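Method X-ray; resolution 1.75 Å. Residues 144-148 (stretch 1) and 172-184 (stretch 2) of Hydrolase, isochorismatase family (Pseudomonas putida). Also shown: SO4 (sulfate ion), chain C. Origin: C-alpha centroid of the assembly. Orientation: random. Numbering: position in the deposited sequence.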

# COMPACT_ATOMS: atom_id res chain seq x y z
N ALA A 144 1.91 -20.86 -8.55
CA ALA A 144 0.58 -21.46 -8.44
C ALA A 144 -0.34 -20.58 -7.60
O ALA A 144 0.09 -20.05 -6.58
CB ALA A 144 0.68 -22.85 -7.82
N THR A 145 -1.60 -20.39 -8.00
CA THR A 145 -2.15 -20.92 -9.25
C THR A 145 -2.29 -19.79 -10.25
O THR A 145 -2.39 -18.62 -9.88
CB THR A 145 -3.54 -21.57 -9.05
OG1 THR A 145 -4.47 -20.59 -8.58
CG2 THR A 145 -3.45 -22.71 -8.04
N THR A 146 -2.31 -20.14 -11.53
CA THR A 146 -2.41 -19.15 -12.60
C THR A 146 -3.55 -18.16 -12.38
O THR A 146 -3.35 -16.94 -12.46
CB THR A 146 -2.59 -19.82 -13.96
OG1 THR A 146 -1.69 -20.93 -14.04
CG2 THR A 146 -2.29 -18.85 -15.09
N SER A 147 -4.73 -18.68 -12.08
CA SER A 147 -5.93 -17.86 -11.94
C SER A 147 -6.02 -17.12 -10.61
O SER A 147 -6.80 -16.18 -10.48
CB SER A 147 -7.21 -18.67 -12.18
OG SER A 147 -7.30 -19.79 -11.31
N GLY A 148 -5.23 -17.54 -9.62
CA GLY A 148 -5.29 -16.97 -8.28
C GLY A 148 -4.10 -16.08 -7.97
O GLY A 148 -4.03 -14.94 -8.45
S SO4 C . -4.58 -19.71 -5.29
O1 SO4 C . -4.66 -21.19 -5.22
O2 SO4 C . -3.67 -19.28 -6.36
O3 SO4 C . -5.93 -19.16 -5.58
O4 SO4 C . -4.12 -19.14 -3.99
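Stretch 2 (172-184) ADRAKGPHEASLY

A172 and D173 are extended; the chain turns at R174, passes the N-cap residue A175 and winds into a helix from K176 onward. The extended part runs in the same direction as the start of stretch 1: A144 lies beside A172 (CA to CA, 5.0 Å) and T145 beside D173 (CA to CA, 4.5 Å). Farther on, the helix brings H179 to T146 and S182 to S147, their CA atoms 5.3 and 5.4 Å apart.

T146 gives up the most surface. Its backbone N donates to A172 O at 2.9 Å, while its CA-to-CB bond points toward stretch 2, and chi1 in the m well sets OG1 2.8 Å from H179 ND1, near the plane of the imidazole ring. Hydroxyl and imidazole nitrogen can each give or take a proton, so either may be the donor. The methyl makes an apolar contact, T146 CG2 lying 3.9 Å from L183 CD2.

S147 is held by D173, whose CB points sideways but whose carboxylate comes nearer. D173 OD2 accepts from both S147 N (2.9 Å) and S147 OG (2.7 Å), an economical use of one anionic oxygen by a small residue with two donors. The other oxygen, D173 OD1, accepts from R174 N at 2.6 Å, a bond that lies within the turn before the helix. Beyond this pair, S147 OG packs 3.5 Å from P178 CB, and S147 CA lies 3.5 Å from S182 OG.

T145, preceded by a cis peptide bond, has its CA 3.0 Å from A172 O, a CA-H...O contact. Its CG2 covers one face of the R174 guanidinium, 3.4 Å from NH1. Both residues hold the sulfate: T145 OG1 donates to SO4 O2 at 2.7 Å, and R174 NH1 and NH2 each reach SO4 O1 at 2.8 Å.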

# COMPACT_ATOMS: atom_id res chain seq x y z
N ALA A 172 1.04 -23.19 -12.75
CA ALA A 172 0.18 -24.35 -12.51
C ALA A 172 -1.19 -23.89 -12.01
O ALA A 172 -1.31 -22.87 -11.33
CB ALA A 172 0.83 -25.28 -11.51
N ASP A 173 -2.23 -24.65 -12.34
CA ASP A 173 -3.57 -24.37 -11.83
C ASP A 173 -4.37 -25.66 -11.60
O ASP A 173 -3.92 -26.76 -11.98
CB ASP A 173 -4.31 -23.43 -12.79
CG ASP A 173 -5.32 -22.54 -12.07
OD1 ASP A 173 -5.86 -22.97 -11.03
OD2 ASP A 173 -5.58 -21.42 -12.56
N ARG A 174 -5.53 -25.51 -10.98
CA ARG A 174 -6.42 -26.62 -10.62
C ARG A 174 -7.24 -27.14 -11.79
O ARG A 174 -7.74 -28.26 -11.75
CB ARG A 174 -7.37 -26.20 -9.50
CG ARG A 174 -6.65 -25.93 -8.21
CD ARG A 174 -7.56 -25.47 -7.09
NE ARG A 174 -6.73 -25.18 -5.93
CZ ARG A 174 -6.20 -23.99 -5.67
NH1 ARG A 174 -6.44 -22.95 -6.47
NH2 ARG A 174 -5.42 -23.83 -4.60
N ALA A 175 -7.39 -26.30 -12.81
CA ALA A 175 -8.21 -26.62 -13.98
C ALA A 175 -7.75 -25.77 -15.16
O ALA A 175 -7.22 -24.67 -14.97
CB ALA A 175 -9.68 -26.38 -13.69
N LYS A 176 -7.97 -26.30 -16.36
CA LYS A 176 -7.53 -25.65 -17.60
C LYS A 176 -8.26 -24.33 -17.87
O LYS A 176 -7.64 -23.36 -18.30
CB LYS A 176 -7.71 -26.62 -18.77
CG LYS A 176 -7.18 -26.15 -20.11
CD LYS A 176 -7.36 -27.25 -21.15
CE LYS A 176 -7.14 -26.75 -22.56
NZ LYS A 176 -7.41 -27.83 -23.55
N GLY A 177 -9.57 -24.32 -17.62
CA GLY A 177 -10.42 -23.14 -17.90
C GLY A 177 -9.92 -21.84 -17.28
O GLY A 177 -9.58 -20.91 -18.01
N PRO A 178 -9.85 -21.78 -15.94
CA PRO A 178 -9.35 -20.59 -15.25
C PRO A 178 -7.90 -20.25 -15.63
O PRO A 178 -7.54 -19.07 -15.70
CB PRO A 178 -9.44 -20.98 -13.77
CG PRO A 178 -10.54 -21.98 -13.72
CD PRO A 178 -10.40 -22.77 -14.99
N HIS A 179 -7.09 -21.28 -15.88
CA HIS A 179 -5.70 -21.12 -16.32
C HIS A 179 -5.65 -20.35 -17.62
O HIS A 179 -4.97 -19.32 -17.72
CB HIS A 179 -5.05 -22.50 -16.43
CG HIS A 179 -3.67 -22.51 -17.06
ND1 HIS A 179 -2.55 -22.20 -16.37
CD2 HIS A 179 -3.26 -22.84 -18.35
CE1 HIS A 179 -1.49 -22.32 -17.18
NE2 HIS A 179 -1.92 -22.71 -18.39
N GLU A 180 -6.39 -20.83 -18.62
CA GLU A 180 -6.44 -20.20 -19.94
C GLU A 180 -7.02 -18.79 -19.89
O GLU A 180 -6.51 -17.88 -20.56
CB GLU A 180 -7.24 -21.06 -20.92
CG GLU A 180 -6.62 -22.42 -21.23
CD GLU A 180 -5.31 -22.33 -21.99
OE1 GLU A 180 -4.43 -23.19 -21.75
OE2 GLU A 180 -5.14 -21.40 -22.81
N ALA A 181 -8.08 -18.60 -19.10
CA ALA A 181 -8.74 -17.31 -18.98
C ALA A 181 -7.79 -16.25 -18.42
O ALA A 181 -7.74 -15.14 -18.93
CB ALA A 181 -9.98 -17.42 -18.11
N SER A 182 -7.02 -16.61 -17.39
CA SER A 182 -6.08 -15.64 -16.82
C SER A 182 -4.91 -15.32 -17.74
O SER A 182 -4.50 -14.17 -17.82
CB SER A 182 -5.60 -16.07 -15.43
OG SER A 182 -6.47 -15.51 -14.44
N LEU A 183 -4.40 -16.32 -18.45
CA LEU A 183 -3.32 -16.08 -19.41
C LEU A 183 -3.79 -15.16 -20.53
O LEU A 183 -3.02 -14.33 -21.00
CB LEU A 183 -2.77 -17.39 -19.98
CG LEU A 183 -1.95 -18.24 -19.00
CD1 LEU A 183 -1.49 -19.52 -19.70
CD2 LEU A 183 -0.77 -17.48 -18.41
N TYR A 184 -5.05 -15.30 -20.93
CA TYR A 184 -5.62 -14.41 -21.93
C TYR A 184 -5.66 -12.97 -21.42
O TYR A 184 -5.16 -12.05 -22.09
CB TYR A 184 -7.02 -14.87 -22.36
CG TYR A 184 -7.67 -13.89 -23.33
CD1 TYR A 184 -7.30 -13.87 -24.67
CD2 TYR A 184 -8.65 -12.99 -22.89
CE1 TYR A 184 -7.89 -12.98 -25.56
CE2 TYR A 184 -9.24 -12.09 -23.77
CZ TYR A 184 -8.86 -12.10 -25.11
OH TYR A 184 -9.43 -11.22 -26.00